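Local coordinates for periplasmic binding protein (Mycobacterium smegmatis, PDB 4MDY) that probably binds an iron-carrying solute outside the cell membrane and hands it to an ABC transporter, at residues K114-I118 with A119-A123; A149-T152 with E153-S157; A272-P276 with L277-V281. All blocks are in the same frame, centred on the assembly; numbering follows the deposited sequence.

Interaction 1 of 3, residues K114-I118 with A119-A123; sequences KLSEI and APTVA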
loop_
_atom_site.group_PDB
_atom_site.type_symbol
_atom_site.label_atom_id
_atom_site.label_comp_id
_atom_site.label_asym_id
_atom_site.label_seq_id
_atom_site.Cartn_x
_atom_site.Cartn_y
_atom_site.Cartn_z
ATOM N N LYS A 114 -4.593 20.357 15.309
ATOM C CA LYS A 114 -6.001 20.091 15.618
ATOM C C LYS A 114 -6.258 18.681 16.163
ATOM O O LYS A 114 -7.031 18.503 17.115
ATOM C CB LYS A 114 -6.855 20.318 14.373
ATOM C CG LYS A 114 -6.919 21.768 13.932
ATOM C CD LYS A 114 -7.650 21.897 12.611
ATOM C CE LYS A 114 -7.858 23.354 12.244
ATOM N NZ LYS A 114 -8.190 23.515 10.801
ATOM N N LEU A 115 -5.619 17.682 15.557
ATOM C CA LEU A 115 -5.756 16.301 16.018
ATOM C C LEU A 115 -5.055 16.092 17.363
ATOM O O LEU A 115 -5.540 15.333 18.205
ATOM C CB LEU A 115 -5.205 15.319 14.971
ATOM C CG LEU A 115 -5.948 15.242 13.632
ATOM C CD1 LEU A 115 -5.197 14.309 12.684
ATOM C CD2 LEU A 115 -7.390 14.781 13.793
ATOM N N SER A 116 -3.928 16.775 17.570
ATOM C CA SER A 116 -3.167 16.628 18.811
ATOM C C SER A 116 -3.940 17.134 20.014
ATOM O O SER A 116 -3.728 16.664 21.125
ATOM C CB SER A 116 -1.824 17.342 18.719
ATOM O OG SER A 116 -1.028 16.695 17.750
ATOM N N GLU A 117 -4.834 18.094 19.782
ATOM C CA GLU A 117 -5.744 18.562 20.825
ATOM C C GLU A 117 -6.685 17.449 21.284
ATOM O O GLU A 117 -7.138 17.448 22.423
ATOM C CB GLU A 117 -6.552 19.753 20.315
ATOM C CG GLU A 117 -7.232 20.536 21.411
ATOM C CD GLU A 117 -7.917 21.775 20.880
ATOM O OE1 GLU A 117 -8.722 21.657 19.928
ATOM O OE2 GLU A 117 -7.643 22.866 21.413
ATOM N N ILE A 118 -6.960 16.494 20.399
ATOM C CA ILE A 118 -7.856 15.386 20.712
ATOM C C ILE A 118 -7.099 14.268 21.416
ATOM O O ILE A 118 -7.526 13.780 22.467
ATOM C CB ILE A 118 -8.539 14.843 19.439
ATOM C CG1 ILE A 118 -9.274 15.976 18.713
ATOM C CG2 ILE A 118 -9.508 13.714 19.784
ATOM C CD1 ILE A 118 -9.689 15.641 17.296
ATOM N N ALA A 119 -5.982 13.852 20.823
ATOM C CA ALA A 119 -5.173 12.790 21.387
ATOM C C ALA A 119 -3.788 12.796 20.761
ATOM O O ALA A 119 -3.572 13.420 19.722
ATOM C CB ALA A 119 -5.842 11.438 21.168
ATOM N N PRO A 120 -2.841 12.095 21.395
ATOM C CA PRO A 120 -1.550 11.889 20.751
ATOM C C PRO A 120 -1.728 11.405 19.314
ATOM O O PRO A 120 -2.496 10.472 19.057
ATOM C CB PRO A 120 -0.902 10.818 21.621
ATOM C CG PRO A 120 -1.459 11.068 22.980
ATOM C CD PRO A 120 -2.882 11.515 22.749
ATOM N N THR A 121 -1.035 12.061 18.391
ATOM C CA THR A 121 -1.244 11.856 16.970
ATOM C C THR A 121 0.090 11.492 16.325
ATOM O O THR A 121 1.102 12.169 16.544
ATOM C CB THR A 121 -1.853 13.119 16.336
ATOM O OG1 THR A 121 -3.170 13.325 16.866
ATOM C CG2 THR A 121 -1.935 13.010 14.824
ATOM N N VAL A 122 0.081 10.410 15.551
ATOM C CA VAL A 122 1.277 9.920 14.865
ATOM C C VAL A 122 1.215 10.366 13.410
ATOM O O VAL A 122 0.318 9.951 12.665
ATOM C CB VAL A 122 1.388 8.377 14.914
ATOM C CG1 VAL A 122 2.722 7.921 14.320
ATOM C CG2 VAL A 122 1.236 7.861 16.335
ATOM N N ALA A 123 2.174 11.204 13.019
ATOM C CA ALA A 123 2.267 11.742 11.666
ATOM C C ALA A 123 3.293 11.000 10.820
ATOM O O ALA A 123 4.088 10.194 11.324
ATOM C CB ALA A 123 2.632 13.222 11.716
HETATM O O HOH W 1 0.457 14.553 18.901
#
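L115 and T121 meet where the chain leaves helix 109-116 and turns into strand 121-123. Their side chains cross at about a right angle: CB of L115 lies 3.4 Å from OG1 of T121, while the methyl CG2 of T121 rests against CB and CD1 of the leucine. With OG1 placed beside its own backbone N (chi1 -66°), the threonine can give its hydroxyl proton back to O of A119, at 2.9 Å and from 32° out of that carbonyl's plane, which ties the start of the strand to the turn before it. The turn itself is gathered on O of L115. This carbonyl takes the N-H of I118. Almost head-on, N of A119 also donates to O of L115, at 3.0 Å with an angle of 167° at the hydrogen, so one carbonyl near the end of the helix accepts two successive amides. CA of S116 adds a C-H...O contact to O of A119, 3.4 Å away. This inner side is tightly packed, L115 and I118 both reaching V89 of helix 89-94 and I100 of strand 99-102. The outer side is looser and wet. There OG of S116, which also bonds to the carbonyl of Y112 one turn back in the helix, accepts a hydrogen bond from a water at 2.8 Å, and N of T121 donates to the same water. The whole is the helix-to-strand return of a right-handed beta-alpha-beta crossover, strand 99-102, helix 109-116 and strand 121-123, in the parallel sheet of one lobe.

Interaction 2 of 3, residues A149-T152 with E153-S157; sequences AEMT and ELIKS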
loop_
_atom_site.group_PDB
_atom_site.type_symbol
_atom_site.label_atom_id
_atom_site.label_comp_id
_atom_site.label_asym_id
_atom_site.label_seq_id
_atom_site.Cartn_x
_atom_site.Cartn_y
_atom_site.Cartn_z
ATOM N N ALA A 149 8.860 -4.738 18.638
ATOM C CA ALA A 149 9.557 -6.017 18.408
ATOM C C ALA A 149 8.828 -6.882 17.368
ATOM O O ALA A 149 9.432 -7.409 16.439
ATOM C CB ALA A 149 9.723 -6.778 19.717
ATOM N N GLU A 150 7.515 -7.013 17.516
ATOM C CA GLU A 150 6.734 -7.772 16.550
ATOM C C GLU A 150 6.752 -7.106 15.181
ATOM O O GLU A 150 6.841 -7.785 14.155
ATOM C CB GLU A 150 5.286 -7.956 17.029
ATOM C CG GLU A 150 4.446 -8.877 16.139
ATOM C CD GLU A 150 4.914 -10.323 16.184
ATOM O OE1 GLU A 150 4.338 -11.100 16.965
ATOM O OE2 GLU A 150 5.882 -10.674 15.469
HETATM N N MSE A 151 6.644 -5.784 15.152
HETATM C CA MSE A 151 6.582 -5.062 13.876
HETATM C C MSE A 151 7.875 -5.259 13.131
HETATM O O MSE A 151 7.883 -5.459 11.914
HETATM C CB MSE A 151 6.304 -3.575 14.084
HETATM C CG MSE A 151 5.995 -2.853 12.775
HETATM SE SE MSE A 151 4.256 -3.425 12.026
HETATM C CE MSE A 151 3.192 -2.321 13.267
ATOM N N THR A 152 8.982 -5.217 13.855
ATOM C CA THR A 152 10.279 -5.479 13.234
ATOM C C THR A 152 10.291 -6.870 12.614
ATOM O O THR A 152 10.715 -7.041 11.471
ATOM C CB THR A 152 11.395 -5.356 14.267
ATOM O OG1 THR A 152 11.407 -4.010 14.750
ATOM C CG2 THR A 152 12.757 -5.685 13.659
ATOM N N GLU A 153 9.837 -7.853 13.380
ATOM C CA GLU A 153 9.678 -9.218 12.877
ATOM C C GLU A 153 8.812 -9.289 11.612
ATOM O O GLU A 153 9.167 -9.984 10.663
ATOM C CB GLU A 153 9.075 -10.118 13.962
ATOM C CG GLU A 153 8.823 -11.546 13.510
ATOM C CD GLU A 153 10.098 -12.252 13.096
ATOM O OE1 GLU A 153 11.190 -11.898 13.614
ATOM O OE2 GLU A 153 10.004 -13.159 12.246
ATOM N N LEU A 154 7.688 -8.569 11.607
ATOM C CA LEU A 154 6.776 -8.556 10.456
ATOM C C LEU A 154 7.449 -7.980 9.203
ATOM O O LEU A 154 7.291 -8.514 8.105
ATOM C CB LEU A 154 5.504 -7.763 10.778
ATOM C CG LEU A 154 4.453 -8.479 11.628
ATOM C CD1 LEU A 154 3.646 -7.471 12.432
ATOM C CD2 LEU A 154 3.538 -9.340 10.760
ATOM N N ILE A 155 8.209 -6.904 9.372
ATOM C CA ILE A 155 8.970 -6.323 8.263
ATOM C C ILE A 155 9.997 -7.336 7.722
ATOM O O ILE A 155 10.107 -7.534 6.505
ATOM C CB ILE A 155 9.657 -5.004 8.685
ATOM C CG1 ILE A 155 8.600 -3.923 8.972
ATOM C CG2 ILE A 155 10.614 -4.518 7.599
ATOM C CD1 ILE A 155 9.126 -2.686 9.686
ATOM N N LYS A 156 10.734 -7.974 8.629
ATOM C CA LYS A 156 11.670 -9.052 8.274
ATOM C C LYS A 156 10.989 -10.169 7.493
ATOM O O LYS A 156 11.529 -10.668 6.507
ATOM C CB LYS A 156 12.279 -9.685 9.528
ATOM C CG LYS A 156 13.449 -8.937 10.131
ATOM C CD LYS A 156 13.886 -9.581 11.442
ATOM C CE LYS A 156 14.906 -8.718 12.172
ATOM N NZ LYS A 156 15.378 -9.336 13.440
ATOM N N SER A 157 9.815 -10.569 7.971
ATOM C CA SER A 157 9.046 -11.663 7.373
ATOM C C SER A 157 8.667 -11.373 5.915
ATOM O O SER A 157 8.765 -12.249 5.060
ATOM C CB SER A 157 7.784 -11.920 8.201
ATOM O OG SER A 157 7.080 -13.037 7.706
#
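M151, a selenomethionine, lays its SE 4.1 Å from CD1 of L154, the two side chains set at a slant to one another on the inner side of helix 148-168. The M151 chain starts anti to its own backbone N (chi1 -170°) and then bends twice, which turns the selenium toward the leucine, and both residues also touch V47. Beneath them every carbonyl from A149 to T152 is taken by the amide four residues on: O of A149 by N of E153, O of E150 by N of L154 at 2.8 Å and in the carbonyl plane, O of M151 by N of I155, and O of T152 by N of K156 at 3.0 Å. This is the regular i to i+4 pattern of an alpha-helix, here in the long helix that in this family spans the two lobes. The hydroxyl of T152 is satisfied one turn back, by the carbonyl of N148. Its methyl CG2 meets CE of K156 at 4.0 Å, the two chains running side by side in the same direction. On the exposed flank, OE2 of E150 approaches CB of E153 at 3.6 Å, yet the carboxylates are turned 73° apart, with OE2 of E150 and OE1 of E153 separated by 5.8 Å.

Interaction 3 of 3, residues A272-P276 with L277-V281; sequences AFASP and LSYPV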
loop_
_atom_site.group_PDB
_atom_site.type_symbol
_atom_site.label_atom_id
_atom_site.label_comp_id
_atom_site.label_asym_id
_atom_site.label_seq_id
_atom_site.Cartn_x
_atom_site.Cartn_y
_atom_site.Cartn_z
ATOM N N ALA A 272 -1.441 -2.194 -3.825
ATOM C CA ALA A 272 -1.749 -0.825 -3.431
ATOM C C ALA A 272 -1.504 -0.577 -1.952
ATOM O O ALA A 272 -0.907 0.430 -1.586
ATOM C CB ALA A 272 -3.194 -0.485 -3.772
ATOM N N PHE A 273 -1.966 -1.490 -1.106
ATOM C CA PHE A 273 -1.825 -1.325 0.338
ATOM C C PHE A 273 -0.383 -1.477 0.824
ATOM O O PHE A 273 0.013 -0.822 1.796
ATOM C CB PHE A 273 -2.737 -2.293 1.077
ATOM C CG PHE A 273 -4.080 -1.714 1.388
ATOM C CD1 PHE A 273 -5.022 -1.531 0.382
ATOM C CD2 PHE A 273 -4.398 -1.333 2.685
ATOM C CE1 PHE A 273 -6.265 -0.983 0.672
ATOM C CE2 PHE A 273 -5.631 -0.782 2.973
ATOM C CZ PHE A 273 -6.561 -0.609 1.965
ATOM N N ALA A 274 0.388 -2.336 0.163
ATOM C CA ALA A 274 1.816 -2.487 0.466
ATOM C C ALA A 274 2.056 -2.522 1.979
ATOM O O ALA A 274 2.826 -1.730 2.521
ATOM C CB ALA A 274 2.596 -1.348 -0.172
ATOM N N SER A 275 1.368 -3.434 2.655
ATOM C CA SER A 275 1.351 -3.476 4.110
ATOM C C SER A 275 1.951 -4.775 4.648
ATOM O O SER A 275 2.185 -5.710 3.889
ATOM C CB SER A 275 -0.091 -3.331 4.594
ATOM O OG SER A 275 -0.754 -4.573 4.585
ATOM N N PRO A 276 2.195 -4.842 5.969
ATOM C CA PRO A 276 2.672 -6.091 6.581
ATOM C C PRO A 276 1.736 -7.286 6.361
ATOM O O PRO A 276 2.180 -8.434 6.373
ATOM C CB PRO A 276 2.742 -5.743 8.067
ATOM C CG PRO A 276 2.994 -4.280 8.089
ATOM C CD PRO A 276 2.237 -3.716 6.923
ATOM N N LEU A 277 0.453 -7.019 6.170
ATOM C CA LEU A 277 -0.510 -8.079 5.909
ATOM C C LEU A 277 -0.784 -8.282 4.425
ATOM O O LEU A 277 -1.120 -9.394 4.019
ATOM C CB LEU A 277 -1.826 -7.812 6.648
ATOM C CG LEU A 277 -1.763 -7.833 8.174
ATOM C CD1 LEU A 277 -3.141 -7.546 8.760
ATOM C CD2 LEU A 277 -1.238 -9.165 8.686
ATOM N N SER A 278 -0.648 -7.233 3.614
ATOM C CA SER A 278 -0.999 -7.344 2.199
ATOM C C SER A 278 0.148 -7.901 1.350
ATOM O O SER A 278 -0.084 -8.646 0.390
ATOM C CB SER A 278 -1.515 -6.013 1.646
ATOM O OG SER A 278 -0.491 -5.185 1.135
ATOM N N TYR A 279 1.380 -7.559 1.703
ATOM C CA TYR A 279 2.521 -8.026 0.915
ATOM C C TYR A 279 2.685 -9.557 0.850
ATOM O O TYR A 279 3.092 -10.069 -0.193
ATOM C CB TYR A 279 3.833 -7.364 1.365
ATOM C CG TYR A 279 4.211 -6.101 0.610
ATOM C CD1 TYR A 279 4.018 -5.983 -0.773
ATOM C CD2 TYR A 279 4.804 -5.033 1.275
ATOM C CE1 TYR A 279 4.370 -4.827 -1.453
ATOM C CE2 TYR A 279 5.171 -3.882 0.604
ATOM C CZ TYR A 279 4.958 -3.781 -0.756
ATOM O OH TYR A 279 5.330 -2.632 -1.408
ATOM N N PRO A 280 2.385 -10.286 1.947
ATOM C CA PRO A 280 2.312 -11.753 1.853
ATOM C C PRO A 280 1.352 -12.254 0.774
ATOM O O PRO A 280 1.641 -13.259 0.122
ATOM C CB PRO A 280 1.853 -12.170 3.256
ATOM C CG PRO A 280 2.460 -11.127 4.140
ATOM C CD PRO A 280 2.337 -9.842 3.354
ATOM N N VAL A 281 0.237 -11.556 0.567
ATOM C CA VAL A 281 -0.696 -11.907 -0.519
ATOM C C VAL A 281 -0.038 -11.716 -1.894
ATOM O O VAL A 281 -0.232 -12.528 -2.803
ATOM C CB VAL A 281 -1.999 -11.083 -0.438
ATOM C CG1 VAL A 281 -2.879 -11.317 -1.663
ATOM C CG2 VAL A 281 -2.754 -11.413 0.839
#
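Y279 lays one face of its ring over A274, whose CA sits 3.7 Å from the ring centroid and 18° off the normal, a CH-pi contact displaced toward the rim. The methyl of A274 reaches further out along the phenol, with CB 3.4 Å from CZ and 3.3 Å from OH. A274 leaves helix 265-273 with positive phi, and this reversal turns the chain back beneath the tyrosine. W134 and F162 meet the same ring edge-to-face. Beyond A274, two serines reach across to each other's backbone: N of S275 donates to OG of S278 at 3.0 Å, while N of S278 donates to OG of S275 at 2.8 Å. This reciprocal pair is a capping box at the N-terminus of helix 279-294, with S275 as N-cap. Each hydroxyl stands between its own backbone N and carbonyl carbon (chi1 84° for S275, 89° for S278), where it can face the opposing amide. OG of S275 also receives a weaker bond from N of L277, and it has a further partner in D42; OG of S278 bonds to the carbonyl of A270. N of Y279 donates to O of S275 at 3.0 Å as the helix gets under way. Next to it the ring of P280, which has no amide hydrogen to offer, sets CD 3.3 Å from O of P276. The side chain of L277 leaves the turn and packs on W68 and Q72 of helix 67-73.

How the interactions relate
The three contacts follow one another along the chain without interleaving. Interaction 1 lies at the far end of one lobe, on an edge strand, 121-123, of its three-stranded parallel sheet, with its centre 26 Å from each of the others. Interactions 2 and 3 are neighbours, centres 13 Å apart, and touch where SE of M151 packs 4.2 Å from CG of P276. Helix 148-168 thus runs alongside the turn between helices 265-273 and 279-294, close to the centre of the chain; Y279 and P280 lean on its later residues. Helix 134-144 bridges the set, receiving V122 of interaction 1, M151 and I155 of interaction 2, and Y279 through W134. A long helix like 148-168, joining the lobes, is consistent with this family's rather rigid hinge.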